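Local coordinates for Low molecular weight heat shock protein (Xanthomonas axonopodis pv. citri, PDB 3GLA), which probably acts as a small heat-shock chaperone of the alpha-crystallin family, holding unfolding proteins in a soluble state under stress, at the interface of chains A and B. Sequence-based numbering; all coordinates share one arbitrary frame. Chains: chain A/B, Low molecular weight heat shock protein.

Contact 1: the interface of chains A and B. Residues chain A 8-11, 19; chain B 55-57.
B:Phe56 pairs with A:Lys10 in an antiparallel beta bridge, which A:Glu11 N closes on one side by donating to B:Arg55 O over 2.8 Å, nearly straight at 171°. On the other side B:Ser57 N donates to A:Ile9 O over 2.8 Å, clearly bent at the hydrogen. This is the edge-strand contact of an alpha-crystallin domain: strand 7-11 of chain A takes up the short segment around B:Phe56, which lies in the long stretch between strands 38-45 and 64-71 that bacterial and plant small heat-shock proteins use for dimer exchange.

B:Phe56 hides 53 Å² of its surface under the partner, more than any other residue of the patch. Its ring receives A:Lys10 CB over the middle of one face, 3.4 Å from the B:Phe56 ring centroid, a CH-pi contact. The lysine chain then runs over the ring at a slant and comes close again through A:Lys10 CD, 3.6 Å from B:Phe56 CE2. A chi1 of 125° together with a bend at chi3 carries the aliphatic part over the ring while NZ, the terminal amine nitrogen, continues past it. Along the rim, B:Phe56 CE1 meets A:Tyr19 CE2 at 3.8 Å, the two side chains crossing at about a right angle; A:Asp8 adds its CB methylene to the same ring carbon.

Beyond the bridge, B:Ser57 OG lies 3.5 Å from A:Ile9 CG2. Its chi1 of 65° turns the hydroxyl towards the opposing strand, where its hydrogen bond to A:Ile9 O is weak. B:Arg55 is poorly ordered, and its side chain meets A:Glu11 O through the aliphatic carbons.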
ATOM      1  N   ASP A   8       4.055  -5.464 -10.118  1.00 11.42           N
ATOM      2  CA  ASP A   8       3.747  -6.311 -11.212  1.00 11.47           C
ATOM      3  C   ASP A   8       4.170  -5.615 -12.478  1.00 13.32           C
ATOM      4  O   ASP A   8       4.159  -4.359 -12.568  1.00 14.69           O
ATOM      5  CB  ASP A   8       2.261  -6.452 -11.405  1.00 13.12           C
ATOM      6  CG  ASP A   8       1.567  -7.133 -10.193  1.00 16.78           C
ATOM      7  OD1 ASP A   8       2.229  -7.812  -9.418  1.00 15.05           O
ATOM      8  OD2 ASP A   8       0.372  -6.902 -10.058  1.00 15.33           O
ATOM      9  N   ILE A   9       4.497  -6.428 -13.477  1.00 11.65           N
ATOM     10  CA  ILE A   9       4.960  -5.865 -14.730  1.00 11.35           C
ATOM     11  C   ILE A   9       4.318  -6.543 -15.898  1.00 15.90           C
ATOM     12  O   ILE A   9       4.300  -7.742 -15.900  1.00 12.86           O
ATOM     13  CB  ILE A   9       6.470  -6.049 -14.867  1.00 12.69           C
ATOM     14  CG1 ILE A   9       7.117  -5.323 -13.742  1.00 13.92           C
ATOM     15  CG2 ILE A   9       6.972  -5.397 -16.154  1.00 13.04           C
ATOM     16  CD1 ILE A   9       8.720  -5.564 -13.589  1.00 14.89           C
ATOM     17  N   LYS A  10       3.811  -5.761 -16.852  1.00 12.48           N
ATOM     18  CA  LYS A  10       3.208  -6.369 -17.965  1.00 16.13           C
ATOM     19  C   LYS A  10       3.778  -5.742 -19.173  1.00 16.56           C
ATOM     20  O   LYS A  10       4.139  -4.620 -19.215  1.00 14.92           O
ATOM     21  CB  LYS A  10       1.684  -6.039 -17.818  1.00 20.20           C
ATOM     22  CG  LYS A  10       0.990  -5.425 -18.847  1.00 29.06           C
ATOM     23  CD  LYS A  10      -0.498  -5.394 -18.704  1.00 20.78           C
ATOM     24  CE  LYS A  10      -0.726  -3.798 -18.857  1.00 22.36           C
ATOM     25  NZ  LYS A  10      -2.213  -3.705 -19.106  1.00 21.24           N
ATOM     26  N   GLU A  11       3.890  -6.538 -20.183  1.00 13.60           N
ATOM     27  CA  GLU A  11       4.291  -6.086 -21.511  1.00 15.08           C
ATOM     28  C   GLU A  11       3.107  -6.267 -22.393  1.00 17.33           C
ATOM     29  O   GLU A  11       2.624  -7.375 -22.724  1.00 17.68           O
ATOM     30  CB  GLU A  11       5.458  -6.955 -22.008  1.00 15.79           C
ATOM     31  CG  GLU A  11       5.863  -6.403 -23.414  1.00 17.18           C
ATOM     32  CD  GLU A  11       7.036  -7.161 -24.032  1.00 22.01           C
ATOM     33  OE1 GLU A  11       7.758  -7.867 -23.304  1.00 20.61           O
ATOM     34  OE2 GLU A  11       7.217  -7.024 -25.206  1.00 20.53           O
ATOM     35  N   TYR A  19       3.246  -1.793 -12.126  1.00 12.31           N
ATOM     36  CA  TYR A  19       2.323  -1.332 -11.125  1.00 12.95           C
ATOM     37  C   TYR A  19       2.976  -1.619  -9.789  1.00 14.65           C
ATOM     38  O   TYR A  19       3.358  -2.790  -9.523  1.00 12.65           O
ATOM     39  CB  TYR A  19       1.075  -2.148 -11.060  1.00 16.03           C
ATOM     40  CG  TYR A  19       0.338  -2.219 -12.369  1.00 13.70           C
ATOM     41  CD1 TYR A  19      -0.538  -1.223 -12.719  1.00 15.53           C
ATOM     42  CD2 TYR A  19       0.664  -3.194 -13.339  1.00 16.83           C
ATOM     43  CE1 TYR A  19      -1.211  -1.278 -13.921  1.00 14.99           C
ATOM     44  CE2 TYR A  19       0.026  -3.249 -14.555  1.00 16.64           C
ATOM     45  CZ  TYR A  19      -0.932  -2.299 -14.804  1.00 16.95           C
ATOM     46  OH  TYR A  19      -1.569  -2.219 -16.016  1.00 16.51           O
TER
ATOM     47  N   ARG B  55       0.416 -11.503 -20.307  1.00 17.99           N
ATOM     48  CA  ARG B  55       1.318 -10.472 -20.785  1.00 16.04           C
ATOM     49  C   ARG B  55       2.181 -10.029 -19.594  1.00 15.10           C
ATOM     50  O   ARG B  55       3.058  -9.222 -19.835  1.00 15.17           O
ATOM     51  CB  ARG B  55       0.519  -9.253 -21.162  1.00 17.34           C
ATOM     52  CG  ARG B  55      -0.428  -9.664 -22.260  1.00 25.48           C
ATOM     53  CD  ARG B  55      -0.677  -8.573 -23.229  1.00 37.93           C
ATOM     54  NE  ARG B  55      -1.331  -9.063 -24.456  1.00 42.56           N
ATOM     55  CZ  ARG B  55      -2.507  -8.627 -24.930  1.00 50.96           C
ATOM     56  NH1 ARG B  55      -2.959  -9.209 -26.048  1.00 50.76           N
ATOM     57  NH2 ARG B  55      -3.210  -7.595 -24.331  1.00 40.20           N
ATOM     58  N   PHE B  56       1.903 -10.508 -18.372  1.00 14.53           N
ATOM     59  CA  PHE B  56       2.733 -10.073 -17.213  1.00 14.78           C
ATOM     60  C   PHE B  56       3.988 -10.856 -17.174  1.00 15.38           C
ATOM     61  O   PHE B  56       3.969 -12.078 -17.351  1.00 17.97           O
ATOM     62  CB  PHE B  56       1.975 -10.289 -15.921  1.00 13.32           C
ATOM     63  CG  PHE B  56       0.994  -9.147 -15.716  1.00 13.72           C
ATOM     64  CD1 PHE B  56       1.278  -8.171 -14.809  1.00 13.73           C
ATOM     65  CD2 PHE B  56      -0.174  -9.139 -16.485  1.00 15.70           C
ATOM     66  CE1 PHE B  56       0.366  -7.065 -14.597  1.00 14.29           C
ATOM     67  CE2 PHE B  56      -1.054  -8.054 -16.305  1.00 16.56           C
ATOM     68  CZ  PHE B  56      -0.766  -7.038 -15.430  1.00 15.06           C
ATOM     69  N   SER B  57       5.096 -10.143 -17.027  1.00 12.77           N
ATOM     70  CA  SER B  57       6.350 -10.838 -16.812  1.00 12.40           C
ATOM     71  C   SER B  57       6.672 -10.904 -15.390  1.00 15.18           C
ATOM     72  O   SER B  57       7.676 -11.574 -15.013  1.00 14.01           O
ATOM     73  CB  SER B  57       7.410 -10.029 -17.563  1.00 13.31           C
ATOM     74  OG  SER B  57       7.477  -8.736 -16.907  1.00 13.74           O
TER

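Contact 2: the interface of chains A and B. Residues chain A 55-58; chain B 9-11, 19.
B:Ile9 and A:Arg58 form an antiparallel bridge beside a second one between B:Lys10 and A:Phe56, so strand 7-11 of chain B pairs with a segment of the chain A dimerisation loop in the alpha-crystallin fold. B:Ile9 O is gripped twice: A:Ser57 N donates over 2.8 Å with a bent geometry, and A:Arg58 N donates over 3.3 Å, in the carbonyl plane on a lone pair. B:Ile9 N returns a bond to A:Arg58 O, and B:Glu11 N donates to A:Arg55 O in a nearly straight bond.

B:Lys10 can be followed outward from the strand. With CG anti to the backbone N (chi1 -178°) and every later torsion extended, the chain passes obliquely over A:Phe56. B:Lys10 CB lies over the centre of one ring face, 3.7 Å from the A:Phe56 centroid, in a CH-pi contact. CG moves towards the ring's CE1 and also approaches A:Arg55 O, while B:Lys10 CD meets A:Phe56 CE1 at 3.6 Å. CE has reached the rim, where it touches both that ring carbon and A:Arg55 CB. B:Lys10 NZ continues past the ring and stays 5.7 Å from A:Arg55 NE, the two nitrogens not in contact. At the neighbouring CE2 edge, on the face side that the lysine covers, B:Tyr19 CE2 touches A:Phe56 CE2, the tyrosine side chain set roughly perpendicular to the phenylalanine.

A:Arg58 and B:Ile9 lie side by side and point the same way, the arginine CD packing against the isoleucine CD1. A:Arg55 runs extended from CG to NE beside the end of the strand, its CB and CD methylenes bordering B:Glu11 O. The guanidinium nitrogen A:Arg55 NH1 then donates to B:Glu11 O over 3.0 Å, at 151° at the hydrogen, with the oxygen 18° out of the guanidinium plane.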
ATOM      1  N   ARG A  55       4.605   2.561  21.612  1.00 27.57           N
ATOM      2  CA  ARG A  55       3.099   2.674  21.713  1.00 25.64           C
ATOM      3  C   ARG A  55       2.429   1.738  20.675  1.00 25.23           C
ATOM      4  O   ARG A  55       1.236   1.515  20.742  1.00 23.62           O
ATOM      5  CB  ARG A  55       2.704   4.065  21.439  1.00 26.39           C
ATOM      6  CG  ARG A  55       3.047   5.000  22.653  1.00 34.22           C
ATOM      7  CD  ARG A  55       2.454   6.315  22.360  1.00 39.08           C
ATOM      8  NE  ARG A  55       2.405   7.190  23.518  1.00 49.12           N
ATOM      9  CZ  ARG A  55       1.504   7.115  24.510  1.00 53.77           C
ATOM     10  NH1 ARG A  55       0.558   6.160  24.588  1.00 47.57           N
ATOM     11  NH2 ARG A  55       1.587   8.026  25.481  1.00 56.45           N
ATOM     12  N   PHE A  56       3.200   1.102  19.798  1.00 23.19           N
ATOM     13  CA  PHE A  56       2.580   0.152  18.856  1.00 23.36           C
ATOM     14  C   PHE A  56       2.417  -1.188  19.391  1.00 24.19           C
ATOM     15  O   PHE A  56       3.379  -1.772  19.868  1.00 26.51           O
ATOM     16  CB  PHE A  56       3.436   0.102  17.558  1.00 22.19           C
ATOM     17  CG  PHE A  56       3.263   1.326  16.733  1.00 22.21           C
ATOM     18  CD1 PHE A  56       3.846   2.567  17.081  1.00 20.22           C
ATOM     19  CD2 PHE A  56       2.413   1.285  15.590  1.00 17.91           C
ATOM     20  CE1 PHE A  56       3.610   3.718  16.305  1.00 24.21           C
ATOM     21  CE2 PHE A  56       2.258   2.425  14.802  1.00 17.63           C
ATOM     22  CZ  PHE A  56       2.792   3.654  15.150  1.00 20.02           C
ATOM     23  N   SER A  57       1.255  -1.751  19.264  1.00 21.19           N
ATOM     24  CA  SER A  57       1.011  -3.109  19.682  1.00 21.52           C
ATOM     25  C   SER A  57       1.242  -4.024  18.565  1.00 21.84           C
ATOM     26  O   SER A  57       1.425  -5.234  18.736  1.00 20.99           O
ATOM     27  CB  SER A  57      -0.402  -3.245  20.185  1.00 24.88           C
ATOM     28  OG  SER A  57      -1.310  -2.885  19.158  1.00 24.74           O
ATOM     29  N   ARG A  58       1.289  -3.436  17.361  1.00 18.35           N
ATOM     30  CA  ARG A  58       1.672  -4.309  16.224  1.00 19.56           C
ATOM     31  C   ARG A  58       2.283  -3.399  15.190  1.00 18.05           C
ATOM     32  O   ARG A  58       1.868  -2.268  14.964  1.00 17.13           O
ATOM     33  CB  ARG A  58       0.648  -5.261  15.667  1.00 25.19           C
ATOM     34  CG  ARG A  58      -0.166  -4.706  14.658  1.00 21.43           C
ATOM     35  CD  ARG A  58      -1.221  -5.641  14.049  1.00 19.80           C
ATOM     36  NE  ARG A  58      -1.918  -6.415  15.078  1.00 19.32           N
ATOM     37  CZ  ARG A  58      -2.245  -7.682  14.873  1.00 20.20           C
ATOM     38  NH1 ARG A  58      -1.965  -8.307  13.746  1.00 17.78           N
ATOM     39  NH2 ARG A  58      -2.917  -8.360  15.847  1.00 19.78           N
TER
ATOM     40  N   ILE B   9      -0.647  -0.924  14.586  1.00 17.35           N
ATOM     41  CA  ILE B   9      -1.678  -0.400  15.504  1.00 17.31           C
ATOM     42  C   ILE B   9      -0.944   0.191  16.671  1.00 18.27           C
ATOM     43  O   ILE B   9       0.010  -0.419  17.190  1.00 19.82           O
ATOM     44  CB  ILE B   9      -2.499  -1.527  16.042  1.00 18.20           C
ATOM     45  CG1 ILE B   9      -3.227  -2.208  14.902  1.00 18.09           C
ATOM     46  CG2 ILE B   9      -3.541  -0.973  17.157  1.00 19.42           C
ATOM     47  CD1 ILE B   9      -4.109  -3.458  15.306  1.00 18.46           C
ATOM     48  N   LYS B  10      -1.378   1.380  17.034  1.00 17.59           N
ATOM     49  CA  LYS B  10      -0.724   2.209  18.026  1.00 19.75           C
ATOM     50  C   LYS B  10      -1.759   2.578  19.040  1.00 22.71           C
ATOM     51  O   LYS B  10      -2.899   2.909  18.755  1.00 21.55           O
ATOM     52  CB  LYS B  10      -0.188   3.470  17.368  1.00 22.11           C
ATOM     53  CG  LYS B  10       0.532   4.331  18.278  1.00 27.57           C
ATOM     54  CD  LYS B  10       0.783   5.646  17.566  1.00 22.82           C
ATOM     55  CE  LYS B  10       1.816   6.423  18.467  1.00 29.75           C
ATOM     56  NZ  LYS B  10       1.921   7.743  17.832  1.00 31.55           N
ATOM     57  N   GLU B  11      -1.314   2.586  20.290  1.00 21.56           N
ATOM     58  CA  GLU B  11      -2.202   3.082  21.327  1.00 23.86           C
ATOM     59  C   GLU B  11      -1.669   4.410  21.816  1.00 26.02           C
ATOM     60  O   GLU B  11      -0.483   4.571  22.257  1.00 27.56           O
ATOM     61  CB  GLU B  11      -2.235   2.068  22.461  1.00 25.14           C
ATOM     62  CG  GLU B  11      -3.099   2.705  23.620  1.00 26.97           C
ATOM     63  CD  GLU B  11      -3.289   1.754  24.763  1.00 28.66           C
ATOM     64  OE1 GLU B  11      -3.017   0.530  24.670  1.00 30.00           O
ATOM     65  OE2 GLU B  11      -3.945   2.254  25.747  1.00 34.28           O
ATOM     66  N   TYR B  19      -3.165   1.647  11.169  1.00 16.21           N
ATOM     67  CA  TYR B  19      -2.742   2.150   9.859  1.00 16.09           C
ATOM     68  C   TYR B  19      -2.689   0.916   8.991  1.00 16.85           C
ATOM     69  O   TYR B  19      -2.112  -0.094   9.382  1.00 17.95           O
ATOM     70  CB  TYR B  19      -1.315   2.678   9.933  1.00 15.05           C
ATOM     71  CG  TYR B  19      -1.121   3.776  10.929  1.00 17.15           C
ATOM     72  CD1 TYR B  19      -1.299   5.086  10.569  1.00 20.35           C
ATOM     73  CD2 TYR B  19      -0.739   3.455  12.228  1.00 20.67           C
ATOM     74  CE1 TYR B  19      -1.092   6.129  11.529  1.00 24.17           C
ATOM     75  CE2 TYR B  19      -0.518   4.427  13.133  1.00 22.78           C
ATOM     76  CZ  TYR B  19      -0.683   5.741  12.753  1.00 24.48           C
ATOM     77  OH  TYR B  19      -0.515   6.683  13.777  1.00 26.35           O
TER

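The C-alpha centres of contact 1 and contact 2 lie about 35 Å apart, and the two are twins under the two-fold symmetry of the dimer. Each uses strand 7-11 and Tyr19 of strand 15-21 (A:Tyr19 or B:Tyr19) from one chain, and residues 55-57 from the other; contact 2 also brings in A:Arg58. Because each chain gives its loop and receives its partner's, the exchange is reciprocal, as in the swapped dimers of non-metazoan small heat-shock proteins, and probably forms the building block of larger oligomers. The copies differ locally: A:Arg55 also bonds through its side chain, whereas B:Arg55 is poorly ordered.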